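Local structure of naphthalene dioxygenase large subunit (Rhodococcus sp., 2B1X) at residues T9-L14 and L434-S439; L49-E54 and L188-A193; H242-H247 and P411-P416; P263-L268 and E283-F288. The protein is the large subunit of a Rieske-type dioxygenase and holds a [2Fe-2S] cluster and a separate iron(III) ion, the latter in its catalytic domain. One frame throughout, in Å; residues are numbered along the deposited sequence.

Contact 1 of 4, residues T9-L14 and L434-S439; sequences TLQKGL and LMLAES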
loop_
_atom_site.group_PDB
_atom_site.type_symbol
_atom_site.label_atom_id
_atom_site.label_comp_id
_atom_site.label_asym_id
_atom_site.label_seq_id
_atom_site.Cartn_x
_atom_site.Cartn_y
_atom_site.Cartn_z
ATOM N N THR A 9 -12.233 0.454 -29.782
ATOM C CA THR A 9 -11.759 -0.877 -29.374
ATOM C C THR A 9 -12.924 -1.839 -29.153
ATOM O O THR A 9 -12.878 -3.026 -29.550
ATOM C CB THR A 9 -10.916 -0.765 -28.093
ATOM O OG1 THR A 9 -9.674 -0.119 -28.376
ATOM C CG2 THR A 9 -10.482 -2.136 -27.598
ATOM N N LEU A 10 -13.961 -1.345 -28.490
ATOM C CA LEU A 10 -15.124 -2.187 -28.248
ATOM C C LEU A 10 -15.860 -2.503 -29.551
ATOM O O LEU A 10 -16.307 -3.619 -29.743
ATOM C CB LEU A 10 -16.062 -1.542 -27.222
ATOM C CG LEU A 10 -15.463 -1.325 -25.813
ATOM C CD1 LEU A 10 -16.303 -0.329 -24.973
ATOM C CD2 LEU A 10 -15.340 -2.644 -25.115
ATOM N N GLN A 11 -15.998 -1.500 -30.424
ATOM C CA GLN A 11 -16.666 -1.696 -31.736
ATOM C C GLN A 11 -15.930 -2.716 -32.581
ATOM O O GLN A 11 -16.538 -3.609 -33.157
ATOM C CB GLN A 11 -16.847 -0.372 -32.483
ATOM C CG GLN A 11 -17.948 0.494 -31.870
ATOM C CD GLN A 11 -17.995 1.915 -32.390
ATOM O OE1 GLN A 11 -17.032 2.407 -32.990
ATOM N NE2 GLN A 11 -19.122 2.577 -32.173
ATOM N N LYS A 12 -14.614 -2.576 -32.650
ATOM C CA LYS A 12 -13.786 -3.543 -33.335
ATOM C C LYS A 12 -13.940 -4.943 -32.697
ATOM O O LYS A 12 -14.093 -5.944 -33.397
ATOM C CB LYS A 12 -12.316 -3.077 -33.327
ATOM C CG LYS A 12 -11.454 -3.881 -34.332
ATOM C CD LYS A 12 -9.997 -3.860 -33.914
ATOM C CE LYS A 12 -9.146 -4.594 -34.893
ATOM N NZ LYS A 12 -8.938 -5.992 -34.439
ATOM N N GLY A 13 -13.944 -4.989 -31.368
ATOM C CA GLY A 13 -14.106 -6.221 -30.634
ATOM C C GLY A 13 -15.400 -6.932 -30.978
ATOM O O GLY A 13 -15.423 -8.131 -31.118
ATOM N N LEU A 14 -16.476 -6.164 -31.127
ATOM C CA LEU A 14 -17.791 -6.719 -31.403
ATOM C C LEU A 14 -17.837 -7.358 -32.792
ATOM O O LEU A 14 -18.531 -8.349 -33.005
ATOM C CB LEU A 14 -18.856 -5.637 -31.221
ATOM C CG LEU A 14 -20.174 -6.020 -30.544
ATOM C CD1 LEU A 14 -20.048 -7.162 -29.499
ATOM C CD2 LEU A 14 -20.798 -4.793 -29.920
ATOM N N LEU A 434 -22.920 -4.488 -23.544
ATOM C CA LEU A 434 -23.294 -3.698 -22.377
ATOM C C LEU A 434 -22.383 -2.475 -22.207
ATOM O O LEU A 434 -22.857 -1.411 -21.852
ATOM C CB LEU A 434 -23.321 -4.546 -21.099
ATOM C CG LEU A 434 -24.460 -5.552 -20.933
ATOM C CD1 LEU A 434 -24.263 -6.327 -19.641
ATOM C CD2 LEU A 434 -25.842 -4.847 -20.908
ATOM N N MET A 435 -21.088 -2.669 -22.471
ATOM C CA MET A 435 -20.081 -1.605 -22.437
ATOM C C MET A 435 -20.403 -0.472 -23.423
ATOM O O MET A 435 -20.142 0.708 -23.145
ATOM C CB MET A 435 -18.697 -2.186 -22.748
ATOM C CG MET A 435 -18.043 -2.984 -21.635
ATOM S SD MET A 435 -17.621 -2.123 -20.057
ATOM C CE MET A 435 -16.096 -1.253 -20.585
ATOM N N LEU A 436 -20.963 -0.841 -24.576
ATOM C CA LEU A 436 -21.295 0.127 -25.622
ATOM C C LEU A 436 -22.706 0.710 -25.519
ATOM O O LEU A 436 -23.027 1.653 -26.237
ATOM C CB LEU A 436 -21.108 -0.486 -27.015
ATOM C CG LEU A 436 -19.685 -0.572 -27.548
ATOM C CD1 LEU A 436 -19.589 -1.559 -28.750
ATOM C CD2 LEU A 436 -19.158 0.815 -27.931
ATOM N N ALA A 437 -23.538 0.166 -24.640
ATOM C CA ALA A 437 -24.908 0.640 -24.511
ATOM C C ALA A 437 -24.939 2.067 -23.927
ATOM O O ALA A 437 -24.576 2.280 -22.772
ATOM C CB ALA A 437 -25.741 -0.340 -23.669
ATOM N N GLU A 438 -25.341 3.042 -24.746
ATOM C CA GLU A 438 -25.460 4.437 -24.283
ATOM C C GLU A 438 -26.737 4.611 -23.463
ATOM O O GLU A 438 -26.763 5.374 -22.486
ATOM C CB GLU A 438 -25.412 5.427 -25.444
ATOM C CG GLU A 438 -24.068 5.502 -26.162
ATOM C CD GLU A 438 -22.914 5.952 -25.262
ATOM O OE1 GLU A 438 -22.972 7.078 -24.710
ATOM O OE2 GLU A 438 -21.930 5.187 -25.111
ATOM N N SER A 439 -27.781 3.892 -23.880
ATOM C CA SER A 439 -28.972 3.642 -23.068
ATOM C C SER A 439 -29.128 2.119 -22.836
ATOM O O SER A 439 -28.901 1.335 -23.763
ATOM C CB SER A 439 -30.222 4.234 -23.734
ATOM O OG SER A 439 -30.314 5.631 -23.481
#

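Contact 2 of 4, residues L49-E54 and L188-A193; sequences LAHESE and LQVVGA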
loop_
_atom_site.group_PDB
_atom_site.type_symbol
_atom_site.label_atom_id
_atom_site.label_comp_id
_atom_site.label_asym_id
_atom_site.label_seq_id
_atom_site.Cartn_x
_atom_site.Cartn_y
_atom_site.Cartn_z
ATOM N N LEU A 49 -25.896 -12.186 -4.628
ATOM C CA LEU A 49 -25.610 -11.621 -3.307
ATOM C C LEU A 49 -25.461 -12.680 -2.208
ATOM O O LEU A 49 -24.523 -12.645 -1.408
ATOM C CB LEU A 49 -26.760 -10.715 -2.893
ATOM C CG LEU A 49 -27.040 -9.546 -3.861
ATOM C CD1 LEU A 49 -28.295 -8.798 -3.485
ATOM C CD2 LEU A 49 -25.857 -8.619 -3.869
ATOM N N ALA A 50 -26.425 -13.587 -2.135
ATOM C CA ALA A 50 -26.470 -14.522 -1.018
ATOM C C ALA A 50 -27.336 -15.696 -1.355
ATOM O O ALA A 50 -28.158 -15.623 -2.287
ATOM C CB ALA A 50 -26.998 -13.809 0.249
ATOM N N HIS A 51 -27.158 -16.789 -0.611
ATOM C CA HIS A 51 -28.110 -17.899 -0.683
ATOM C C HIS A 51 -29.102 -17.746 0.463
ATOM O O HIS A 51 -28.725 -17.325 1.567
ATOM C CB HIS A 51 -27.391 -19.259 -0.615
ATOM C CG HIS A 51 -28.234 -20.427 -1.052
ATOM N ND1 HIS A 51 -29.055 -21.121 -0.183
ATOM C CD2 HIS A 51 -28.360 -21.041 -2.257
ATOM C CE1 HIS A 51 -29.663 -22.096 -0.834
ATOM N NE2 HIS A 51 -29.253 -22.075 -2.091
ATOM N N GLU A 52 -30.373 -18.069 0.200
ATOM C CA GLU A 52 -31.414 -17.992 1.216
ATOM C C GLU A 52 -31.118 -18.806 2.477
ATOM O O GLU A 52 -31.543 -18.439 3.583
ATOM C CB GLU A 52 -32.747 -18.434 0.625
ATOM C CG GLU A 52 -33.410 -17.349 -0.199
ATOM C CD GLU A 52 -34.833 -17.709 -0.595
ATOM O OE1 GLU A 52 -35.147 -17.626 -1.809
ATOM O OE2 GLU A 52 -35.633 -18.088 0.298
ATOM N N SER A 53 -30.419 -19.932 2.316
ATOM C CA SER A 53 -30.037 -20.763 3.475
ATOM C C SER A 53 -28.998 -20.119 4.409
ATOM O O SER A 53 -28.732 -20.674 5.481
ATOM C CB SER A 53 -29.533 -22.150 3.045
ATOM O OG SER A 53 -28.273 -22.017 2.411
ATOM N N GLU A 54 -28.406 -18.992 3.997
ATOM C CA GLU A 54 -27.511 -18.199 4.866
ATOM C C GLU A 54 -28.276 -17.328 5.874
ATOM O O GLU A 54 -27.743 -16.930 6.920
ATOM C CB GLU A 54 -26.595 -17.292 4.034
ATOM C CG GLU A 54 -25.703 -17.972 2.986
ATOM C CD GLU A 54 -24.707 -16.988 2.405
ATOM O OE1 GLU A 54 -23.655 -16.759 3.053
ATOM O OE2 GLU A 54 -24.973 -16.426 1.305
ATOM N N LEU A 188 -30.774 -26.872 -1.039
ATOM C CA LEU A 188 -29.353 -26.702 -0.761
ATOM C C LEU A 188 -29.123 -25.855 0.481
ATOM O O LEU A 188 -29.933 -24.971 0.809
ATOM C CB LEU A 188 -28.725 -25.955 -1.940
ATOM C CG LEU A 188 -27.825 -26.613 -2.983
ATOM C CD1 LEU A 188 -27.759 -28.132 -2.946
ATOM C CD2 LEU A 188 -28.188 -26.091 -4.365
ATOM N N GLN A 189 -28.018 -26.126 1.172
ATOM C CA GLN A 189 -27.546 -25.241 2.235
ATOM C C GLN A 189 -26.108 -24.831 1.981
ATOM O O GLN A 189 -25.280 -25.665 1.634
ATOM C CB GLN A 189 -27.677 -25.877 3.613
ATOM C CG GLN A 189 -26.823 -27.108 3.846
ATOM C CD GLN A 189 -27.069 -27.760 5.223
ATOM O OE1 GLN A 189 -26.594 -28.879 5.475
ATOM N NE2 GLN A 189 -27.800 -27.066 6.108
ATOM N N VAL A 190 -25.825 -23.538 2.128
ATOM C CA VAL A 190 -24.443 -23.070 2.197
ATOM C C VAL A 190 -23.937 -23.561 3.547
ATOM O O VAL A 190 -24.618 -23.397 4.554
ATOM C CB VAL A 190 -24.357 -21.498 2.156
ATOM C CG1 VAL A 190 -22.989 -20.989 2.643
ATOM C CG2 VAL A 190 -24.657 -20.986 0.782
ATOM N N VAL A 191 -22.754 -24.158 3.576
ATOM C CA VAL A 191 -22.194 -24.588 4.857
ATOM C C VAL A 191 -21.253 -23.559 5.422
ATOM O O VAL A 191 -20.244 -23.237 4.818
ATOM C CB VAL A 191 -21.494 -25.971 4.783
ATOM C CG1 VAL A 191 -20.970 -26.361 6.154
ATOM C CG2 VAL A 191 -22.462 -27.007 4.319
ATOM N N GLY A 192 -21.616 -23.026 6.587
ATOM C CA GLY A 192 -20.851 -21.982 7.237
ATOM C C GLY A 192 -20.924 -20.644 6.532
ATOM O O GLY A 192 -21.951 -19.978 6.516
ATOM N N ALA A 193 -19.811 -20.248 5.940
ATOM C CA ALA A 193 -19.668 -18.949 5.311
ATOM C C ALA A 193 -18.748 -19.145 4.095
ATOM O O ALA A 193 -18.097 -20.177 3.964
ATOM C CB ALA A 193 -19.051 -17.966 6.284
HETATM O O HOH W 1 -22.953 -17.524 5.579
#

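Contact 3 of 4, residues H242-H247 and P411-P416; sequences HIHTGH and PGEAYP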
loop_
_atom_site.group_PDB
_atom_site.type_symbol
_atom_site.label_atom_id
_atom_site.label_comp_id
_atom_site.label_asym_id
_atom_site.label_seq_id
_atom_site.Cartn_x
_atom_site.Cartn_y
_atom_site.Cartn_z
ATOM N N HIS A 242 -20.907 -28.287 -24.643
ATOM C CA HIS A 242 -20.551 -26.854 -24.435
ATOM C C HIS A 242 -21.786 -26.015 -24.819
ATOM O O HIS A 242 -22.192 -26.022 -25.985
ATOM C CB HIS A 242 -19.382 -26.523 -25.375
ATOM C CG HIS A 242 -18.680 -25.212 -25.120
ATOM N ND1 HIS A 242 -17.659 -25.084 -24.207
ATOM C CD2 HIS A 242 -18.773 -24.014 -25.740
ATOM C CE1 HIS A 242 -17.184 -23.852 -24.231
ATOM N NE2 HIS A 242 -17.828 -23.183 -25.172
ATOM N N ILE A 243 -22.404 -25.323 -23.850
ATOM C CA ILE A 243 -23.735 -24.717 -24.042
ATOM C C ILE A 243 -23.794 -23.247 -23.656
ATOM O O ILE A 243 -23.303 -22.848 -22.599
ATOM C CB ILE A 243 -24.808 -25.453 -23.186
ATOM C CG1 ILE A 243 -24.862 -26.957 -23.515
ATOM C CG2 ILE A 243 -26.187 -24.739 -23.278
ATOM C CD1 ILE A 243 -24.966 -27.822 -22.253
ATOM N N HIS A 244 -24.398 -22.423 -24.502
ATOM C CA HIS A 244 -24.589 -21.054 -24.070
ATOM C C HIS A 244 -25.970 -20.583 -24.390
ATOM O O HIS A 244 -26.680 -21.163 -25.202
ATOM C CB HIS A 244 -23.524 -20.092 -24.601
ATOM C CG HIS A 244 -23.687 -19.722 -26.036
ATOM N ND1 HIS A 244 -23.081 -20.417 -27.062
ATOM C CD2 HIS A 244 -24.374 -18.714 -26.619
ATOM C CE1 HIS A 244 -23.378 -19.842 -28.211
ATOM N NE2 HIS A 244 -24.157 -18.801 -27.971
ATOM N N THR A 245 -26.280 -19.464 -23.779
ATOM C CA THR A 245 -27.623 -18.942 -23.682
ATOM C C THR A 245 -27.501 -17.434 -24.004
ATOM O O THR A 245 -26.394 -16.955 -24.196
ATOM C CB THR A 245 -27.962 -19.281 -22.221
ATOM O OG1 THR A 245 -28.948 -20.306 -22.188
ATOM C CG2 THR A 245 -28.394 -18.116 -21.360
ATOM N N GLY A 246 -28.606 -16.696 -24.088
ATOM C CA GLY A 246 -28.528 -15.247 -24.203
ATOM C C GLY A 246 -28.019 -14.635 -22.890
ATOM O O GLY A 246 -27.816 -15.354 -21.922
ATOM N N HIS A 247 -27.814 -13.322 -22.861
ATOM C CA HIS A 247 -27.259 -12.614 -21.665
ATOM C C HIS A 247 -25.887 -13.120 -21.164
ATOM O O HIS A 247 -25.568 -13.044 -19.948
ATOM C CB HIS A 247 -28.246 -12.575 -20.487
ATOM C CG HIS A 247 -29.634 -12.177 -20.872
ATOM N ND1 HIS A 247 -30.021 -10.864 -20.991
ATOM C CD2 HIS A 247 -30.729 -12.913 -21.146
ATOM C CE1 HIS A 247 -31.297 -10.804 -21.329
ATOM N NE2 HIS A 247 -31.750 -12.037 -21.429
ATOM N N PRO A 411 -32.186 -26.602 -23.972
ATOM C CA PRO A 411 -32.219 -25.328 -24.695
ATOM C C PRO A 411 -30.803 -24.694 -24.814
ATOM O O PRO A 411 -29.835 -25.196 -24.217
ATOM C CB PRO A 411 -33.143 -24.477 -23.823
ATOM C CG PRO A 411 -32.890 -24.985 -22.435
ATOM C CD PRO A 411 -32.666 -26.464 -22.580
ATOM N N GLY A 412 -30.692 -23.606 -25.571
ATOM C CA GLY A 412 -29.417 -22.910 -25.705
ATOM C C GLY A 412 -28.693 -23.337 -26.970
ATOM O O GLY A 412 -29.183 -24.171 -27.735
ATOM N N GLU A 413 -27.544 -22.742 -27.221
ATOM C CA GLU A 413 -26.738 -23.138 -28.370
ATOM C C GLU A 413 -25.653 -24.095 -27.877
ATOM O O GLU A 413 -24.772 -23.698 -27.093
ATOM C CB GLU A 413 -26.131 -21.902 -29.052
ATOM C CG GLU A 413 -25.314 -22.195 -30.312
ATOM C CD GLU A 413 -24.740 -20.926 -30.965
ATOM O OE1 GLU A 413 -23.502 -20.847 -31.173
ATOM O OE2 GLU A 413 -25.526 -20.007 -31.286
ATOM N N ALA A 414 -25.729 -25.340 -28.348
ATOM C CA ALA A 414 -24.990 -26.459 -27.776
ATOM C C ALA A 414 -24.066 -27.156 -28.789
ATOM O O ALA A 414 -24.463 -27.433 -29.916
ATOM C CB ALA A 414 -25.955 -27.453 -27.182
ATOM N N TYR A 415 -22.854 -27.482 -28.361
ATOM C CA TYR A 415 -21.885 -28.174 -29.209
ATOM C C TYR A 415 -21.485 -29.514 -28.573
ATOM O O TYR A 415 -21.304 -29.567 -27.350
ATOM C CB TYR A 415 -20.667 -27.268 -29.438
ATOM C CG TYR A 415 -21.005 -25.980 -30.175
ATOM C CD1 TYR A 415 -21.219 -24.798 -29.480
ATOM C CD2 TYR A 415 -21.151 -25.977 -31.570
ATOM C CE1 TYR A 415 -21.538 -23.625 -30.140
ATOM C CE2 TYR A 415 -21.479 -24.848 -32.236
ATOM C CZ TYR A 415 -21.649 -23.659 -31.521
ATOM O OH TYR A 415 -21.967 -22.554 -32.215
ATOM N N PRO A 416 -21.324 -30.584 -29.383
ATOM C CA PRO A 416 -21.159 -31.952 -28.854
ATOM C C PRO A 416 -19.733 -32.297 -28.365
ATOM O O PRO A 416 -19.266 -33.449 -28.511
ATOM C CB PRO A 416 -21.555 -32.850 -30.056
ATOM C CG PRO A 416 -21.113 -32.031 -31.278
ATOM C CD PRO A 416 -21.215 -30.553 -30.856
HETATM O O HOH W 2 -21.918 -23.095 -26.751
#

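Contact 4 of 4, residues P263-L268 and E283-F288; sequences PEFMGL and EQVEIF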
loop_
_atom_site.group_PDB
_atom_site.type_symbol
_atom_site.label_atom_id
_atom_site.label_comp_id
_atom_site.label_asym_id
_atom_site.label_seq_id
_atom_site.Cartn_x
_atom_site.Cartn_y
_atom_site.Cartn_z
ATOM N N PRO A 263 -20.901 -44.364 -10.993
ATOM C CA PRO A 263 -22.239 -44.230 -10.418
ATOM C C PRO A 263 -23.033 -43.101 -11.075
ATOM O O PRO A 263 -22.502 -42.008 -11.313
ATOM C CB PRO A 263 -21.947 -43.918 -8.945
ATOM C CG PRO A 263 -20.657 -44.635 -8.674
ATOM C CD PRO A 263 -19.868 -44.556 -9.955
ATOM N N GLU A 264 -24.300 -43.381 -11.377
ATOM C CA GLU A 264 -25.180 -42.383 -11.970
ATOM C C GLU A 264 -25.419 -41.210 -11.025
ATOM O O GLU A 264 -25.310 -41.351 -9.804
ATOM C CB GLU A 264 -26.510 -43.006 -12.363
ATOM C CG GLU A 264 -26.382 -44.045 -13.462
ATOM C CD GLU A 264 -27.711 -44.699 -13.834
ATOM O OE1 GLU A 264 -28.698 -44.591 -13.061
ATOM O OE2 GLU A 264 -27.756 -45.327 -14.914
ATOM N N PHE A 265 -25.733 -40.057 -11.610
ATOM C CA PHE A 265 -26.087 -38.881 -10.842
ATOM C C PHE A 265 -24.940 -38.498 -9.898
ATOM O O PHE A 265 -25.162 -38.161 -8.736
ATOM C CB PHE A 265 -27.398 -39.134 -10.072
ATOM C CG PHE A 265 -28.553 -39.570 -10.948
ATOM C CD1 PHE A 265 -29.128 -40.835 -10.783
ATOM C CD2 PHE A 265 -29.065 -38.726 -11.929
ATOM C CE1 PHE A 265 -30.205 -41.241 -11.571
ATOM C CE2 PHE A 265 -30.115 -39.120 -12.741
ATOM C CZ PHE A 265 -30.700 -40.393 -12.557
ATOM N N MET A 266 -23.711 -38.598 -10.410
ATOM C CA MET A 266 -22.504 -38.169 -9.685
ATOM C C MET A 266 -22.330 -38.953 -8.395
ATOM O O MET A 266 -21.653 -38.503 -7.463
ATOM C CB MET A 266 -22.554 -36.667 -9.366
ATOM C CG MET A 266 -22.568 -35.784 -10.576
ATOM S SD MET A 266 -22.348 -34.078 -10.110
ATOM C CE MET A 266 -20.509 -34.062 -9.914
ATOM N N GLY A 267 -22.976 -40.111 -8.322
ATOM C CA GLY A 267 -22.978 -40.891 -7.094
ATOM C C GLY A 267 -23.627 -40.213 -5.892
ATOM O O GLY A 267 -23.293 -40.517 -4.742
ATOM N N LEU A 268 -24.581 -39.325 -6.136
ATOM C CA LEU A 268 -25.331 -38.719 -5.037
ATOM C C LEU A 268 -26.051 -39.751 -4.186
ATOM O O LEU A 268 -26.391 -40.856 -4.678
ATOM C CB LEU A 268 -26.327 -37.698 -5.561
ATOM C CG LEU A 268 -25.707 -36.388 -6.032
ATOM C CD1 LEU A 268 -26.742 -35.630 -6.821
ATOM C CD2 LEU A 268 -25.146 -35.558 -4.856
ATOM N N GLU A 283 -36.085 -34.848 -19.266
ATOM C CA GLU A 283 -34.984 -34.307 -20.072
ATOM C C GLU A 283 -33.807 -33.855 -19.194
ATOM O O GLU A 283 -32.654 -34.154 -19.514
ATOM C CB GLU A 283 -35.465 -33.161 -20.969
ATOM C CG GLU A 283 -36.509 -33.586 -21.998
ATOM C CD GLU A 283 -37.948 -33.511 -21.483
ATOM O OE1 GLU A 283 -38.877 -33.663 -22.322
ATOM O OE2 GLU A 283 -38.168 -33.309 -20.258
ATOM N N GLN A 284 -34.109 -33.176 -18.086
ATOM C CA GLN A 284 -33.079 -32.725 -17.131
ATOM C C GLN A 284 -32.413 -33.942 -16.504
ATOM O O GLN A 284 -31.179 -33.997 -16.405
ATOM C CB GLN A 284 -33.678 -31.806 -16.057
ATOM C CG GLN A 284 -34.082 -30.444 -16.594
ATOM C CD GLN A 284 -34.867 -29.622 -15.619
ATOM O OE1 GLN A 284 -35.761 -30.142 -14.953
ATOM N NE2 GLN A 284 -34.550 -28.328 -15.527
ATOM N N VAL A 285 -33.229 -34.919 -16.109
ATOM C CA VAL A 285 -32.751 -36.142 -15.460
ATOM C C VAL A 285 -31.728 -36.890 -16.330
ATOM O O VAL A 285 -30.662 -37.314 -15.839
ATOM C CB VAL A 285 -33.917 -37.083 -15.074
ATOM C CG1 VAL A 285 -33.393 -38.449 -14.601
ATOM C CG2 VAL A 285 -34.826 -36.457 -14.004
ATOM N N GLU A 286 -32.057 -37.067 -17.619
ATOM C CA GLU A 286 -31.157 -37.761 -18.531
ATOM C C GLU A 286 -29.871 -36.987 -18.870
ATOM O O GLU A 286 -28.825 -37.592 -19.095
ATOM C CB GLU A 286 -31.898 -38.229 -19.804
ATOM C CG GLU A 286 -32.928 -39.338 -19.565
ATOM C CD GLU A 286 -32.427 -40.445 -18.639
ATOM O OE1 GLU A 286 -31.339 -41.021 -18.912
ATOM O OE2 GLU A 286 -33.119 -40.733 -17.636
ATOM N N ILE A 287 -29.935 -35.661 -18.910
ATOM C CA ILE A 287 -28.703 -34.872 -19.043
ATOM C C ILE A 287 -27.818 -35.037 -17.799
ATOM O O ILE A 287 -26.594 -35.183 -17.919
ATOM C CB ILE A 287 -29.019 -33.379 -19.360
ATOM C CG1 ILE A 287 -29.483 -33.244 -20.817
ATOM C CG2 ILE A 287 -27.844 -32.470 -19.015
ATOM C CD1 ILE A 287 -30.151 -31.904 -21.161
ATOM N N PHE A 288 -28.431 -35.053 -16.609
ATOM C CA PHE A 288 -27.644 -35.169 -15.371
ATOM C C PHE A 288 -27.091 -36.572 -15.142
ATOM O O PHE A 288 -26.033 -36.738 -14.527
ATOM C CB PHE A 288 -28.456 -34.730 -14.149
ATOM C CG PHE A 288 -27.647 -34.643 -12.874
ATOM C CD1 PHE A 288 -26.445 -33.921 -12.834
ATOM C CD2 PHE A 288 -28.103 -35.243 -11.706
ATOM C CE1 PHE A 288 -25.693 -33.809 -11.647
ATOM C CE2 PHE A 288 -27.363 -35.139 -10.510
ATOM C CZ PHE A 288 -26.150 -34.423 -10.486
#

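Contact 1 of 4, residues T9-L14 and L434-S439
Just past the place where Leu436 meets Leu10, the carboxylate oxygen OE2 of Glu438 is gripped by two arginines, Arg7 on helix 4-16 and Arg40 on helix 31-40. The segment that follows helix 422-436 is thus salt-bridged to both earlier helices, and Arg40 adds a hydrogen bond to the backbone O of Met435 in the helix's last turn. The arrangement is a helix-to-helix contact between the two ends of the chain: helix 4-16 lies against the last turn of helix 422-436. No hydrogen bond joins the two segments directly, and their 248 Å² of buried surface comes mainly from leucines. Leu436 carries the largest share, 95 Å², and Leu10 follows with 76 Å². With chi1 at -79°, Leu436 CG stands anti to its carbonyl carbon and comes within 3.8 Å of Leu10 CB. One turn further along helix 4-16, Leu14 CD2 approaches Leu436 CD1 to 3.6 Å as the two side chains run antiparallel alongside each other. Both Leu14 torsions lie away from staggered values, so the exact position of that methyl deserves some caution; Met432 and Gln433 also touch this side chain. Leu10 has a second neighbour in Met435, across which it lies: Leu10 CD1 sits 3.8 Å from Met435 CB, while the bent methionine chain packs on Val36 and Glu37. Toward solvent, Gln11 contributes its aliphatic part, with Gln11 CG lying 4.1 Å from both Leu436 CD1 and Leu436 CD2.

Contact 2 of 4, residues L49-E54 and L188-A193
His51, the first residue of 49-54 to touch 188-193, follows a classic beta bulge in which Leu49 and Ala50 both face Ile155. Glu54 OE2 accepts from His51 N (2.9 Å) through its anti lone pair, the one away from OE1. The imidazole lies across the Leu188 side chain, with His51 CE1 3.3 Å from Leu188 O, and His51 CB presses on Val190 CG2 at 3.5 Å. Ser53 then makes the direct link. Its OG lies between the backbone N and the carbonyl carbon (chi1 70°), where it accepts a nearly straight bond from Val190 N (2.9 Å, 165° at the hydrogen). The same OG shares a hydrogen bond with His51 ND1, which Ser53 N also reaches from 23° out of the ring plane. At Glu54, CG packs on Val190 CB at 3.9 Å, while OE1 forms a salt bridge with Arg64. A water donates to both Glu54 OE1 (2.7 Å) and Gly192 O (2.8 Å). Val191 and Ala193 also pack on the small subunit. The arrangement belongs to the domain junction of a Rieske oxygenase, joining the end of strand 47-51 and the 3-10 turn after it to strand 188-199, an edge strand of the large catalytic-domain sheet within this chain.

Contact 3 of 4, residues H242-H247 and P411-P416
His242 pairs with Tyr415 and His244 with Glu413 as hydrogen-bonded pairs of an antiparallel sheet, the strand directions 170° apart. Strand 413-415 is the outermost strand on this side of the large sheet in the Bet v 1-like catalytic domain. The tight part begins with the backbone, where each pair has two reciprocal N-H...O bonds. The shortest runs from Glu413 N to His244 O at 2.7 Å, nearly along the C=O axis. Between these pairs Ile243 and Ala414 form a non-hydrogen-bonded pair, with Ile243 CG1 3.9 Å from Ala414 CB, and Trp408 touches both residues on the face of Ile243 and Ala414. On the other face His242 is fixed through both ring nitrogens, ND1 to Asp418 and NE2 to Asn423 N. His244 and Glu413 pack closely there too: their side chains run the same way, ring and carboxylate planes 65° apart, and Glu413 CB makes a CH-pi contact over the imidazole, 3.9 Å from the His244 ring centroid. A water in the imidazole plane bonds to His244 ND1 and is placed to donate to Glu413 O. The loose side is at exposed Gly412 and partly exposed Pro411, where strand pairing has ended and Ile243 CG2 is 3.8 Å from Pro411 O. The extended glutamate chain carries its carboxylate out to the hydroxyl of Tyr415, on the same strand and face; Tyr415 OH donates a 2.5 Å bond to Glu413 OE1 from 35° above the carboxylate plane.

Contact 4 of 4, residues P263-L268 and E283-F288
Phe288 and Phe265 bury the most surface, 107 and 81 Å², with Val285 a distant third at 29 Å². The Phe288 side chain, its CG anti to the backbone N (chi1 -172°), leaves helix 282-288 and enters a turn whose residues Phe265, Met266 and Gly267 all have left-handed helical backbone angles. That turn is closed by Leu268 N bonding to Phe265 O, and it sets three side chains round one ring. Phe265 CD2 approaches Phe288 CD2 to 3.6 Å; the Phe288 atom lies at the edge of the Phe265 ring, near its plane. Met266 makes a Met-aromatic contact: SD is 3.7 Å from Phe288 CE1 and 71° off the ring normal. Leu268 CD1 meets the rim in the ring plane, 3.8 Å from Phe288 CE2. Phe265 also reaches one turn back along the helix, its CE2 lying 3.6 Å from Val285 O and 3.8 Å from Val285 CG1. No hydrogen bond crosses between the segments, so van der Waals contact carries the pairing. Around this aromatic pair, Leu276 of helix 270-279 touches both phenylalanines, Ile179 of helix 174-181 packs on Phe288, and Met266 rests on Asn306 and Leu308 of strand 302-309.

Overall arrangement
Contact 1, which joins the two ends of the chain, encloses the other three in sequence. Contacts 2 and 3 reach opposite edges of the same eight-stranded sheet, at strands 188-199 and 413-415, and their centres are 28 Å apart. From contact 3 the chain runs into helix 422-436 and so to contact 1, 23 Å away between centres. Contact 4 is nested in the loop closed by contact 3; their nearest atoms are about 6 Å apart. The iron(III) ion held by His216, His221 and Asp372 lies about 14 Å from the His242 side chain in contact 3. Contact 2, on the side of the [2Fe-2S] domain, lies across the chain's centre from contacts 1 and 3, its nearest atoms about 8 Å from contact 4.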